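Local coordinates for protein glycerophosphodiester phosphodiesterase (Parabacteroides distasonis, PDB 3NO3) that belongs to the glycerophosphodiester phosphodiesterase family, adopts a TIM-barrel-type fold and holds a magnesium ion on acidic side chains, at residues A[41-46]-A[61-66]; A[48-53]-A[83-88]; A[181-186]-A[211-216]; A[198-203]-A[218-223]. All coordinates share one frame; numbering follows the deposited sequence.

Contact 1. Residues A[41-46]-A[61-66]; sequences DVHLTA and KHIQSC. With MG (magnesium ion), chain B.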
loop_
_atom_site.group_PDB
_atom_site.type_symbol
_atom_site.label_atom_id
_atom_site.label_comp_id
_atom_site.label_asym_id
_atom_site.label_seq_id
_atom_site.Cartn_x
_atom_site.Cartn_y
_atom_site.Cartn_z
ATOM N N ASP A 41 -4.765 2.076 -3.566
ATOM C CA ASP A 41 -4.124 2.388 -4.823
ATOM C C ASP A 41 -4.580 3.738 -5.365
ATOM O O ASP A 41 -5.773 4.032 -5.388
ATOM C CB ASP A 41 -4.443 1.301 -5.826
ATOM C CG ASP A 41 -4.119 -0.054 -5.303
ATOM O OD1 ASP A 41 -2.922 -0.294 -5.032
ATOM O OD2 ASP A 41 -5.009 -0.926 -5.179
ATOM N N VAL A 42 -3.631 4.555 -5.801
ATOM C CA VAL A 42 -3.916 5.952 -6.172
ATOM C C VAL A 42 -3.488 6.257 -7.620
ATOM O O VAL A 42 -2.381 5.913 -8.014
ATOM C CB VAL A 42 -3.247 6.897 -5.202
ATOM C CG1 VAL A 42 -3.578 8.411 -5.569
ATOM C CG2 VAL A 42 -3.655 6.551 -3.738
ATOM N N HIS A 43 -4.389 6.894 -8.388
ATOM C CA HIS A 43 -4.108 7.440 -9.725
ATOM C C HIS A 43 -4.365 8.958 -9.745
ATOM O O HIS A 43 -5.232 9.459 -9.027
ATOM C CB HIS A 43 -5.075 6.904 -10.755
ATOM C CG HIS A 43 -5.092 5.429 -10.922
ATOM N ND1 HIS A 43 -4.441 4.801 -11.957
ATOM C CD2 HIS A 43 -5.782 4.466 -10.265
ATOM C CE1 HIS A 43 -4.676 3.503 -11.888
ATOM N NE2 HIS A 43 -5.476 3.270 -10.863
ATOM N N LEU A 44 -3.675 9.630 -10.644
ATOM C CA LEU A 44 -3.855 11.008 -11.030
ATOM C C LEU A 44 -4.674 11.042 -12.347
ATOM O O LEU A 44 -4.248 10.482 -13.394
ATOM C CB LEU A 44 -2.490 11.708 -11.212
ATOM C CG LEU A 44 -2.500 13.238 -11.270
ATOM C CD1 LEU A 44 -3.004 13.886 -9.932
ATOM C CD2 LEU A 44 -1.060 13.771 -11.696
ATOM N N THR A 45 -5.829 11.711 -12.300
ATOM C CA THR A 45 -6.680 11.922 -13.479
ATOM C C THR A 45 -5.993 12.936 -14.427
ATOM O O THR A 45 -5.014 13.583 -14.038
ATOM C CB THR A 45 -8.086 12.411 -13.105
ATOM O OG1 THR A 45 -8.007 13.758 -12.585
ATOM C CG2 THR A 45 -8.812 11.437 -12.087
ATOM N N ALA A 46 -6.493 13.028 -15.660
ATOM C CA ALA A 46 -5.995 13.961 -16.680
ATOM C C ALA A 46 -5.907 15.403 -16.166
ATOM O O ALA A 46 -4.939 16.139 -16.461
ATOM C CB ALA A 46 -6.906 13.909 -17.957
ATOM N N LYS A 61 -13.394 3.244 -18.798
ATOM C CA LYS A 61 -12.733 4.562 -18.745
ATOM C C LYS A 61 -11.307 4.423 -18.240
ATOM O O LYS A 61 -11.102 3.885 -17.159
ATOM C CB LYS A 61 -13.525 5.505 -17.861
ATOM C CG LYS A 61 -14.985 5.685 -18.388
ATOM C CD LYS A 61 -15.441 7.110 -18.426
ATOM C CE LYS A 61 -16.965 7.233 -18.791
ATOM N NZ LYS A 61 -17.617 8.496 -18.212
ATOM N N HIS A 62 -10.327 4.936 -18.995
ATOM C CA HIS A 62 -8.928 4.884 -18.597
ATOM C C HIS A 62 -8.664 6.060 -17.715
ATOM O O HIS A 62 -8.683 7.231 -18.216
ATOM C CB HIS A 62 -8.018 4.898 -19.836
ATOM C CG HIS A 62 -6.566 4.960 -19.510
ATOM N ND1 HIS A 62 -5.826 6.095 -19.733
ATOM C CD2 HIS A 62 -5.721 4.042 -18.985
ATOM C CE1 HIS A 62 -4.575 5.881 -19.341
ATOM N NE2 HIS A 62 -4.487 4.649 -18.867
ATOM N N ILE A 63 -8.372 5.784 -16.438
ATOM C CA ILE A 63 -8.473 6.808 -15.370
ATOM C C ILE A 63 -7.511 7.969 -15.614
ATOM O O ILE A 63 -7.896 9.111 -15.541
ATOM C CB ILE A 63 -8.232 6.192 -13.952
ATOM C CG1 ILE A 63 -9.413 5.263 -13.573
ATOM C CG2 ILE A 63 -8.057 7.290 -12.881
ATOM C CD1 ILE A 63 -9.125 4.412 -12.341
ATOM N N GLN A 64 -6.273 7.646 -15.978
ATOM C CA GLN A 64 -5.222 8.641 -16.128
ATOM C C GLN A 64 -5.331 9.593 -17.333
ATOM O O GLN A 64 -4.638 10.621 -17.361
ATOM C CB GLN A 64 -3.844 7.968 -16.050
ATOM C CG GLN A 64 -3.510 7.354 -14.664
ATOM C CD GLN A 64 -2.222 6.561 -14.694
ATOM O OE1 GLN A 64 -1.371 6.756 -15.593
ATOM N NE2 GLN A 64 -2.059 5.672 -13.722
ATOM N N SER A 65 -6.176 9.241 -18.309
ATOM C CA SER A 65 -6.450 10.093 -19.455
ATOM C C SER A 65 -7.831 10.695 -19.409
ATOM O O SER A 65 -8.152 11.470 -20.308
ATOM C CB SER A 65 -6.154 9.371 -20.790
ATOM O OG SER A 65 -6.944 8.212 -20.987
ATOM N N CYS A 66 -8.632 10.397 -18.352
ATOM C CA CYS A 66 -9.999 10.893 -18.258
ATOM C C CYS A 66 -10.007 12.067 -17.265
ATOM O O CYS A 66 -9.221 12.088 -16.340
ATOM C CB CYS A 66 -10.960 9.808 -17.781
ATOM S SG CYS A 66 -11.411 8.718 -19.115
HETATM MG MG MG B . -1.928 -2.045 -4.512
HETATM O O HOH W 1 -3.840 -2.906 -4.019
HETATM O O HOH W 2 -2.743 11.296 -15.461
HETATM O O HOH W 3 -2.307 -2.795 -6.481
#
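His-43 is the tightly packed end of this contact, met by Ile-63 over one ring face and by Gln-64 at the ring edge. The methyl CD1 of Ile-63 stands over the face, 4.2 Å from the centroid of the His-43 ring, which meets the definition of a CH-pi contact. The other branch, Ile-63 CG2, packs 3.7 Å from His-43 CB. CG of His-43 is anti to the carbonyl carbon (chi1 -59°), which sets the root of the ring beside this same methyl. At the rim, Gln-64 NE2 donates to His-43 ND1 at 3.1 Å with an N-H...N angle of 162°. That donor lies close to the ring plane, although the amide itself is turned 53° against the ring.

Further along, the 61-66 segment turns through a short 3-10 stretch and the pairing passes to the backbone. Ala-46 N donates to Cys-66 O at 3.0 Å, and Gln-64 CA gives a C-H...O contact of 3.4 Å to Leu-44 O. This end is looser and wetter: a water donates to both Leu-44 O and Gln-64 O, and Ala-46 and Ser-65 are exposed. The hydroxyl of Thr-45 is engaged by Asp-47 and by Val-49 N.

The strand holding His-43 begins nearer the metal site of the barrel. Two residues earlier, Asp-41 OD1 binds the magnesium ion at 2.1 Å, alongside Glu-39 and Glu-103. Gln-64 NE2 also donates to Ser-106 O, giving the amide nitrogen two acceptors. NE2 facing both ND1 and Ser-106 O is consistent with the modelled amide orientation, and in it His-43 ND1 accepts.

Contact 2. Residues A[48-53]-A[83-88]; sequences NVLVVY and PTLEQY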
loop_
_atom_site.group_PDB
_atom_site.type_symbol
_atom_site.label_atom_id
_atom_site.label_comp_id
_atom_site.label_asym_id
_atom_site.label_seq_id
_atom_site.Cartn_x
_atom_site.Cartn_y
_atom_site.Cartn_z
ATOM N N ASN A 48 -5.574 16.256 -12.979
ATOM C CA ASN A 48 -4.763 16.307 -11.757
ATOM C C ASN A 48 -5.551 16.158 -10.438
ATOM O O ASN A 48 -5.176 16.716 -9.434
ATOM C CB ASN A 48 -3.843 17.535 -11.715
ATOM C CG ASN A 48 -2.803 17.545 -12.827
ATOM O OD1 ASN A 48 -2.658 16.598 -13.587
ATOM N ND2 ASN A 48 -2.051 18.636 -12.901
ATOM N N VAL A 49 -6.609 15.348 -10.466
ATOM C CA VAL A 49 -7.336 14.931 -9.274
ATOM C C VAL A 49 -6.856 13.525 -8.906
ATOM O O VAL A 49 -6.736 12.632 -9.770
ATOM C CB VAL A 49 -8.848 14.967 -9.468
ATOM C CG1 VAL A 49 -9.606 14.467 -8.176
ATOM C CG2 VAL A 49 -9.330 16.372 -9.883
ATOM N N LEU A 50 -6.526 13.341 -7.639
ATOM C CA LEU A 50 -6.087 12.043 -7.149
ATOM C C LEU A 50 -7.322 11.243 -6.728
ATOM O O LEU A 50 -8.116 11.716 -5.949
ATOM C CB LEU A 50 -5.093 12.224 -5.977
ATOM C CG LEU A 50 -3.724 12.816 -6.396
ATOM C CD1 LEU A 50 -3.033 13.364 -5.186
ATOM C CD2 LEU A 50 -2.848 11.737 -7.086
ATOM N N VAL A 51 -7.431 10.022 -7.222
ATOM C CA VAL A 51 -8.565 9.120 -6.916
ATOM C C VAL A 51 -8.019 7.773 -6.521
ATOM O O VAL A 51 -6.857 7.467 -6.825
ATOM C CB VAL A 51 -9.515 8.990 -8.127
ATOM C CG1 VAL A 51 -10.125 10.374 -8.503
ATOM C CG2 VAL A 51 -8.769 8.374 -9.377
ATOM N N VAL A 52 -8.884 6.944 -5.924
ATOM C CA VAL A 52 -8.497 5.700 -5.308
ATOM C C VAL A 52 -9.170 4.545 -6.047
ATOM O O VAL A 52 -10.416 4.422 -6.039
ATOM C CB VAL A 52 -8.854 5.664 -3.823
ATOM C CG1 VAL A 52 -8.399 4.336 -3.187
ATOM C CG2 VAL A 52 -8.172 6.805 -3.110
ATOM N N TYR A 53 -8.350 3.735 -6.727
ATOM C CA TYR A 53 -8.844 2.578 -7.514
ATOM C C TYR A 53 -7.663 1.717 -7.984
ATOM O O TYR A 53 -6.590 2.258 -8.273
ATOM C CB TYR A 53 -9.676 3.057 -8.739
ATOM C CG TYR A 53 -10.579 1.982 -9.306
ATOM C CD1 TYR A 53 -11.756 1.620 -8.654
ATOM C CD2 TYR A 53 -10.238 1.300 -10.466
ATOM C CE1 TYR A 53 -12.582 0.640 -9.142
ATOM C CE2 TYR A 53 -11.084 0.302 -10.997
ATOM C CZ TYR A 53 -12.249 -0.023 -10.310
ATOM O OH TYR A 53 -13.064 -0.993 -10.788
ATOM N N PRO A 83 -13.863 6.895 -4.788
ATOM C CA PRO A 83 -13.386 7.879 -3.809
ATOM C C PRO A 83 -12.328 8.812 -4.389
ATOM O O PRO A 83 -11.446 8.358 -5.140
ATOM C CB PRO A 83 -12.737 7.011 -2.713
ATOM C CG PRO A 83 -13.271 5.662 -2.888
ATOM C CD PRO A 83 -13.496 5.531 -4.379
ATOM N N THR A 84 -12.379 10.078 -4.023
ATOM C CA THR A 84 -11.199 10.934 -4.189
ATOM C C THR A 84 -10.227 10.543 -3.091
ATOM O O THR A 84 -10.627 10.015 -2.033
ATOM C CB THR A 84 -11.507 12.433 -4.123
ATOM O OG1 THR A 84 -12.039 12.753 -2.838
ATOM C CG2 THR A 84 -12.532 12.862 -5.221
ATOM N N LEU A 85 -8.949 10.812 -3.322
ATOM C CA LEU A 85 -7.940 10.641 -2.289
ATOM C C LEU A 85 -8.271 11.535 -1.110
ATOM O O LEU A 85 -8.166 11.107 0.044
ATOM C CB LEU A 85 -6.529 10.968 -2.798
ATOM C CG LEU A 85 -5.403 10.889 -1.723
ATOM C CD1 LEU A 85 -5.333 9.418 -1.140
ATOM C CD2 LEU A 85 -4.005 11.397 -2.323
ATOM N N GLU A 86 -8.705 12.764 -1.382
ATOM C CA GLU A 86 -9.117 13.649 -0.314
ATOM C C GLU A 86 -10.172 13.030 0.590
ATOM O O GLU A 86 -10.049 13.135 1.803
ATOM C CB GLU A 86 -9.672 14.941 -0.882
ATOM C CG GLU A 86 -10.071 15.991 0.159
ATOM C CD GLU A 86 -10.763 17.217 -0.435
ATOM O OE1 GLU A 86 -11.473 17.087 -1.481
ATOM O OE2 GLU A 86 -10.612 18.329 0.191
ATOM N N GLN A 87 -11.210 12.457 0.001
ATOM C CA GLN A 87 -12.242 11.747 0.807
ATOM C C GLN A 87 -11.658 10.599 1.622
ATOM O O GLN A 87 -12.047 10.350 2.802
ATOM C CB GLN A 87 -13.337 11.185 -0.101
ATOM C CG GLN A 87 -14.280 12.274 -0.656
ATOM C CD GLN A 87 -15.013 11.877 -1.899
ATOM O OE1 GLN A 87 -14.951 10.722 -2.357
ATOM N NE2 GLN A 87 -15.759 12.824 -2.444
ATOM N N TYR A 88 -10.744 9.864 1.006
ATOM C CA TYR A 88 -10.116 8.687 1.646
ATOM C C TYR A 88 -9.340 9.143 2.851
ATOM O O TYR A 88 -9.478 8.563 3.945
ATOM C CB TYR A 88 -9.218 7.899 0.655
ATOM C CG TYR A 88 -9.341 6.392 0.779
ATOM C CD1 TYR A 88 -10.458 5.739 0.293
ATOM C CD2 TYR A 88 -8.349 5.625 1.384
ATOM C CE1 TYR A 88 -10.609 4.347 0.395
ATOM C CE2 TYR A 88 -8.488 4.229 1.473
ATOM C CZ TYR A 88 -9.611 3.607 0.973
ATOM O OH TYR A 88 -9.760 2.234 1.121
HETATM O O HOH W 4 -8.139 13.875 -4.245
#
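Over one face of the Tyr-88 ring sits Val-52 CG1, 4.3 Å from the ring centroid and 12° off its normal, a CH-pi contact displaced toward the rim. The Tyr-88 ring also meets that of Phe-40 on strand 37-44, while its hydroxyl makes a weak hydrogen bond to Ser-23 O. Val-52 reaches the ring because its CG1 is anti to the backbone N (chi1 -179°); the other branch, CG2, turns to Leu-85 CA, 3.9 Å away, and to Tyr-88 CB. A second flat group, the amide of Gln-87, takes Thr-84 N on OE1 from well above the carbonyl plane.

That bond is half of a capping box. Thr-84 is the N-cap of helix 85-94, and its OG1 accepts from Gln-87 N at 3.0 Å in return. The same turn is fastened to strand 50-52 through a single bridge at Val-51 and Thr-84. Leu-85 N donates to Leu-50 O at 2.9 Å, almost straight at 178°, and Val-52 N donates to Pro-83 O at 3.0 Å. Leu-50 O takes a further hydrogen bond from a water, which in turn accepts from Glu-86 N. Beside the backbone bonds, Leu-50 and Leu-85 lie side by side pointing the same way, with Leu-50 CD1 3.6 Å from Leu-85 CD2. Helix 110-126 meets them there, Ser-120 touching Leu-50 and Met-123 touching Leu-85.

Contact 3. Residues A[181-186]-A[211-216]; sequences VLQSHP and EEMIDM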
loop_
_atom_site.group_PDB
_atom_site.type_symbol
_atom_site.label_atom_id
_atom_site.label_comp_id
_atom_site.label_asym_id
_atom_site.label_seq_id
_atom_site.Cartn_x
_atom_site.Cartn_y
_atom_site.Cartn_z
ATOM N N VAL A 181 9.331 -13.846 -5.213
ATOM C CA VAL A 181 10.633 -13.184 -5.190
ATOM C C VAL A 181 11.376 -13.527 -3.887
ATOM O O VAL A 181 12.569 -13.857 -3.932
ATOM C CB VAL A 181 10.518 -11.647 -5.364
ATOM C CG1 VAL A 181 11.877 -10.978 -5.227
ATOM C CG2 VAL A 181 9.873 -11.293 -6.747
ATOM N N LEU A 182 10.674 -13.484 -2.760
ATOM C CA LEU A 182 11.297 -13.767 -1.468
ATOM C C LEU A 182 11.607 -15.239 -1.307
ATOM O O LEU A 182 12.636 -15.577 -0.717
ATOM C CB LEU A 182 10.462 -13.217 -0.302
ATOM C CG LEU A 182 10.274 -11.697 -0.331
ATOM C CD1 LEU A 182 9.479 -11.253 0.838
ATOM C CD2 LEU A 182 11.618 -10.923 -0.397
ATOM N N GLN A 183 10.775 -16.109 -1.882
ATOM C CA GLN A 183 11.127 -17.547 -1.988
ATOM C C GLN A 183 12.355 -17.789 -2.857
ATOM O O GLN A 183 13.223 -18.571 -2.475
ATOM C CB GLN A 183 9.969 -18.361 -2.535
ATOM C CG GLN A 183 8.784 -18.442 -1.584
ATOM C CD GLN A 183 7.551 -19.099 -2.210
ATOM O OE1 GLN A 183 7.296 -18.956 -3.400
ATOM N NE2 GLN A 183 6.789 -19.828 -1.395
ATOM N N SER A 184 12.430 -17.121 -4.004
ATOM C CA SER A 184 13.609 -17.187 -4.893
ATOM C C SER A 184 14.890 -16.566 -4.338
ATOM O O SER A 184 15.960 -16.976 -4.748
ATOM C CB SER A 184 13.325 -16.499 -6.226
ATOM O OG SER A 184 12.305 -17.188 -6.910
ATOM N N HIS A 185 14.768 -15.554 -3.478
ATOM C CA HIS A 185 15.900 -14.860 -2.836
ATOM C C HIS A 185 15.700 -14.940 -1.318
ATOM O O HIS A 185 15.348 -13.923 -0.677
ATOM C CB HIS A 185 15.982 -13.399 -3.286
ATOM C CG HIS A 185 16.300 -13.233 -4.736
ATOM N ND1 HIS A 185 15.320 -13.132 -5.705
ATOM C CD2 HIS A 185 17.488 -13.177 -5.386
ATOM C CE1 HIS A 185 15.899 -13.000 -6.889
ATOM N NE2 HIS A 185 17.211 -13.038 -6.724
ATOM N N PRO A 186 15.912 -16.162 -0.731
ATOM C CA PRO A 186 15.560 -16.378 0.687
ATOM C C PRO A 186 16.396 -15.611 1.723
ATOM O O PRO A 186 15.961 -15.569 2.864
ATOM C CB PRO A 186 15.707 -17.911 0.878
ATOM C CG PRO A 186 16.678 -18.326 -0.196
ATOM C CD PRO A 186 16.458 -17.390 -1.353
ATOM N N GLU A 211 2.484 -18.647 7.366
ATOM C CA GLU A 211 3.441 -19.255 8.305
ATOM C C GLU A 211 4.866 -19.233 7.809
ATOM O O GLU A 211 5.736 -18.851 8.575
ATOM C CB GLU A 211 3.041 -20.685 8.712
ATOM C CG GLU A 211 1.713 -20.698 9.439
ATOM C CD GLU A 211 1.725 -21.479 10.730
ATOM O OE1 GLU A 211 2.310 -20.996 11.748
ATOM O OE2 GLU A 211 1.116 -22.573 10.711
ATOM N N GLU A 212 5.070 -19.585 6.538
ATOM C CA GLU A 212 6.396 -19.529 5.871
ATOM C C GLU A 212 7.008 -18.128 5.945
ATOM O O GLU A 212 8.174 -17.957 6.308
ATOM C CB GLU A 212 6.296 -19.977 4.393
ATOM C CG GLU A 212 7.629 -20.190 3.620
ATOM C CD GLU A 212 7.389 -20.775 2.236
ATOM O OE1 GLU A 212 6.804 -21.868 2.142
ATOM O OE2 GLU A 212 7.777 -20.171 1.238
HETATM N N MSE A 213 6.211 -17.114 5.616
HETATM C CA MSE A 213 6.684 -15.707 5.638
HETATM C C MSE A 213 6.940 -15.170 7.064
HETATM O O MSE A 213 7.891 -14.414 7.273
HETATM C CB MSE A 213 5.700 -14.803 4.859
HETATM C CG MSE A 213 5.577 -15.160 3.371
HETATM SE SE MSE A 213 7.225 -14.964 2.421
HETATM C CE MSE A 213 7.868 -16.806 2.338
ATOM N N ILE A 214 6.108 -15.565 8.027
ATOM C CA ILE A 214 6.296 -15.193 9.428
ATOM C C ILE A 214 7.586 -15.849 9.961
ATOM O O ILE A 214 8.414 -15.150 10.539
ATOM C CB ILE A 214 5.083 -15.569 10.327
ATOM C CG1 ILE A 214 3.858 -14.740 9.980
ATOM C CG2 ILE A 214 5.402 -15.318 11.808
ATOM C CD1 ILE A 214 2.565 -15.349 10.533
ATOM N N ASP A 215 7.773 -17.144 9.671
ATOM C CA ASP A 215 9.046 -17.869 9.967
ATOM C C ASP A 215 10.280 -17.192 9.362
ATOM O O ASP A 215 11.297 -17.071 10.018
ATOM C CB ASP A 215 8.999 -19.319 9.453
ATOM C CG ASP A 215 8.100 -20.249 10.291
ATOM O OD1 ASP A 215 7.804 -19.967 11.474
ATOM O OD2 ASP A 215 7.698 -21.293 9.730
HETATM N N MSE A 216 10.169 -16.720 8.127
HETATM C CA MSE A 216 11.256 -15.963 7.467
HETATM C C MSE A 216 11.554 -14.604 8.142
HETATM O O MSE A 216 12.642 -14.053 7.976
HETATM C CB MSE A 216 10.920 -15.773 5.971
HETATM C CG MSE A 216 12.056 -15.307 5.091
HETATM SE SE MSE A 216 11.537 -15.195 3.239
HETATM C CE MSE A 216 11.477 -17.135 2.890
#
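Two helices from the outer layer of the TIM-barrel-type fold meet here: helix 179-184, which follows strand 174-178, and helix 207-216, which follows strand 198-202. Their backbones are well separated, the nearest CA pair, Pro-186 and Met-216, being 8.0 Å apart, and the contact is therefore carried by long side chains. Met-213 and Met-216 are both selenomethionine in this model.

On the inner side, Leu-182 and Met-213 are buried, and both touch Val-201 of strand 198-202, so the groove between the helices closes against the sheet. Met-216 spans it with its CG anti to the backbone N (chi1 -166°); the chain stays extended to SE and then bends. SE packs 4.2 Å from Leu-182 CB, and the terminal CE lies 4.1 Å from Leu-182 O. Pro-186 O, just past the helix end, comes no closer than 4.5 Å to Met-216 SE. The methyl CE of Met-213 comes to 4.3 Å from Gln-183 CG, close to the polar contact.

That polar contact is a hydrogen bond joining two extended side chains that cross at about a right angle. It is described for one of two modelled conformers of Glu-212, and is provisional to that extent. In this conformer Gln-183 NE2 donates to Glu-212 OE2 at 2.8 Å with an N-H...O angle of 170°. The acceptor lies in the amide plane, and the amide approaches OE2 from the syn side, 24° out of the carboxylate plane.

Contact 4. Residues A[198-203]-A[218-223]; sequences TSNVWT and VDFITT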
loop_
_atom_site.group_PDB
_atom_site.type_symbol
_atom_site.label_atom_id
_atom_site.label_comp_id
_atom_site.label_asym_id
_atom_site.label_seq_id
_atom_site.Cartn_x
_atom_site.Cartn_y
_atom_site.Cartn_z
ATOM N N THR A 198 12.752 -2.240 6.287
ATOM C CA THR A 198 11.630 -3.186 6.458
ATOM C C THR A 198 11.404 -4.128 5.245
ATOM O O THR A 198 11.743 -3.801 4.092
ATOM C CB THR A 198 10.331 -2.484 6.819
ATOM O OG1 THR A 198 9.912 -1.630 5.740
ATOM C CG2 THR A 198 10.543 -1.708 8.103
ATOM N N SER A 199 10.842 -5.297 5.533
ATOM C CA SER A 199 10.458 -6.256 4.500
ATOM C C SER A 199 8.938 -6.428 4.565
ATOM O O SER A 199 8.389 -6.581 5.649
ATOM C CB SER A 199 11.180 -7.582 4.715
ATOM O OG SER A 199 10.952 -8.088 5.996
ATOM N N ASN A 200 8.280 -6.373 3.417
ATOM C CA ASN A 200 6.806 -6.549 3.291
ATOM C C ASN A 200 6.617 -7.537 2.134
ATOM O O ASN A 200 7.461 -7.585 1.211
ATOM C CB ASN A 200 6.177 -5.174 3.050
ATOM C CG ASN A 200 4.635 -5.148 3.032
ATOM O OD1 ASN A 200 3.919 -6.163 3.138
ATOM N ND2 ASN A 200 4.129 -3.922 2.904
ATOM N N VAL A 201 5.582 -8.387 2.233
ATOM C CA VAL A 201 5.329 -9.388 1.213
ATOM C C VAL A 201 3.848 -9.347 0.797
ATOM O O VAL A 201 2.985 -9.173 1.644
ATOM C CB VAL A 201 5.766 -10.809 1.679
ATOM C CG1 VAL A 201 4.974 -11.301 2.931
ATOM C CG2 VAL A 201 5.680 -11.799 0.522
ATOM N N TRP A 202 3.585 -9.488 -0.507
ATOM C CA TRP A 202 2.207 -9.415 -1.054
ATOM C C TRP A 202 1.936 -10.545 -2.066
ATOM O O TRP A 202 2.898 -11.124 -2.572
ATOM C CB TRP A 202 1.949 -8.052 -1.730
ATOM C CG TRP A 202 2.895 -7.687 -2.843
ATOM C CD1 TRP A 202 4.049 -6.977 -2.735
ATOM C CD2 TRP A 202 2.752 -7.996 -4.240
ATOM N NE1 TRP A 202 4.654 -6.853 -3.943
ATOM C CE2 TRP A 202 3.874 -7.452 -4.898
ATOM C CE3 TRP A 202 1.772 -8.664 -5.003
ATOM C CZ2 TRP A 202 4.072 -7.575 -6.291
ATOM C CZ3 TRP A 202 1.961 -8.773 -6.393
ATOM C CH2 TRP A 202 3.112 -8.249 -7.016
ATOM N N THR A 203 0.677 -10.920 -2.354
ATOM C CA THR A 203 -0.509 -10.713 -1.538
ATOM C C THR A 203 -0.704 -12.117 -0.987
ATOM O O THR A 203 -0.923 -13.025 -1.767
ATOM C CB THR A 203 -1.668 -10.182 -2.391
ATOM O OG1 THR A 203 -1.326 -8.846 -2.800
ATOM C CG2 THR A 203 -2.948 -10.095 -1.601
ATOM N N VAL A 218 9.474 -11.580 7.950
ATOM C CA VAL A 218 8.980 -10.358 7.297
ATOM C C VAL A 218 8.352 -9.392 8.305
ATOM O O VAL A 218 7.629 -9.804 9.196
ATOM C CB VAL A 218 7.936 -10.612 6.148
ATOM C CG1 VAL A 218 8.585 -11.370 4.997
ATOM C CG2 VAL A 218 6.649 -11.383 6.664
ATOM N N ASP A 219 8.664 -8.113 8.197
ATOM C CA ASP A 219 8.076 -7.110 9.085
ATOM C C ASP A 219 6.563 -7.007 8.842
ATOM O O ASP A 219 5.802 -6.814 9.802
ATOM C CB ASP A 219 8.676 -5.716 8.877
ATOM C CG ASP A 219 10.157 -5.650 9.249
ATOM O OD1 ASP A 219 10.477 -5.473 10.431
ATOM O OD2 ASP A 219 10.982 -5.759 8.329
ATOM N N PHE A 220 6.141 -7.115 7.580
ATOM C CA PHE A 220 4.719 -6.985 7.216
ATOM C C PHE A 220 4.277 -8.084 6.273
ATOM O O PHE A 220 5.056 -8.546 5.448
ATOM C CB PHE A 220 4.453 -5.625 6.567
ATOM C CG PHE A 220 4.931 -4.442 7.373
ATOM C CD1 PHE A 220 4.287 -4.084 8.533
ATOM C CD2 PHE A 220 6.023 -3.651 6.946
ATOM C CE1 PHE A 220 4.736 -2.986 9.288
ATOM C CE2 PHE A 220 6.443 -2.566 7.680
ATOM C CZ PHE A 220 5.824 -2.241 8.854
ATOM N N ILE A 221 3.027 -8.512 6.430
ATOM C CA ILE A 221 2.335 -9.335 5.460
ATOM C C ILE A 221 1.142 -8.526 4.899
ATOM O O ILE A 221 0.312 -8.060 5.684
ATOM C CB ILE A 221 1.827 -10.615 6.078
ATOM C CG1 ILE A 221 2.978 -11.625 6.303
ATOM C CG2 ILE A 221 0.779 -11.280 5.175
ATOM C CD1 ILE A 221 2.492 -12.874 7.092
ATOM N N THR A 222 1.083 -8.391 3.575
ATOM C CA THR A 222 -0.008 -7.735 2.852
ATOM C C THR A 222 -0.921 -8.835 2.363
ATOM O O THR A 222 -0.485 -9.744 1.648
ATOM C CB THR A 222 0.504 -6.856 1.685
ATOM O OG1 THR A 222 1.272 -5.787 2.227
ATOM C CG2 THR A 222 -0.672 -6.254 0.855
ATOM N N THR A 223 -2.182 -8.792 2.768
ATOM C CA THR A 223 -3.082 -9.935 2.564
ATOM C C THR A 223 -4.521 -9.500 2.303
ATOM O O THR A 223 -4.955 -8.467 2.814
ATOM C CB THR A 223 -3.057 -10.877 3.818
ATOM O OG1 THR A 223 -3.977 -11.971 3.636
ATOM C CG2 THR A 223 -3.419 -10.114 5.084
#
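Thr-222 OG1 donates to Asn-200 OD1 at 2.8 Å, a side-chain bond laid across two neighbouring strands. Asn-200 reaches it with CG anti to the backbone N (chi1 -174°), and its amide passes beside Phe-220, where Phe-220 CB is 3.5 Å from Asn-200 OD1. At the start of the pairing the polar links run both ways. Ser-199 N donates to Asp-219 OD2 at 2.8 Å, met on the anti side of the carboxylate, while Asp-219 N donates to Ser-199 OG at 3.2 Å.

The same shell includes backbone bonds. Phe-220 N donates to Ser-199 O at 3.0 Å, and Thr-222 N to Val-201 O at 2.8 Å, the latter nearly along the C=O axis. Val-201 N to Phe-220 O, at 3.3 Å and 140°, is longer and more bent. The strand directions differ by 21°, which shows them to be parallel, as required for the beta-alpha-beta crossover of strand 198-202, helix 207-216 and strand 220-223 within the barrel.

On the side of that helix, Val-201 and Ile-221 lie side by side, with CG1 to CG1 at 3.9 Å; Val-218 CG2 joins Val-201 CG1. Outward from these, Met-213 of the helix touches Val-218. On the other face, Asn-200, Phe-220 and Thr-222 meet Ile-8 of strand 6-9, and the Phe-220 ring stacks with Tyr-36. Trp-202, just before a cis peptide, sends NE1 to Asp-176 O and meets His-178 edge-to-face.

From the N terminus, strand 37-44 is met again by residues 61-66, after strands 50-52 and 57-58, and there contact 1 closes its loop. Contact 2 opens within that loop and closes later at helix 85-94, so the two cross; they meet where His-43 O and Val-51 N join strands 37-44 and 50-52. Across the chain's centre, contact 3 opens at helix 179-184 and closes at helix 207-216; contact 4 opens between them at strand 198-202 and closes last, at strand 220-223. This pair also crosses, and touches through Ile-214 CG1 against Ile-221 CD1. Contacts 1 and 2 tie strands to peripheral turns and a helix start, contact 3 joins helices, and contact 4 joins adjacent strands.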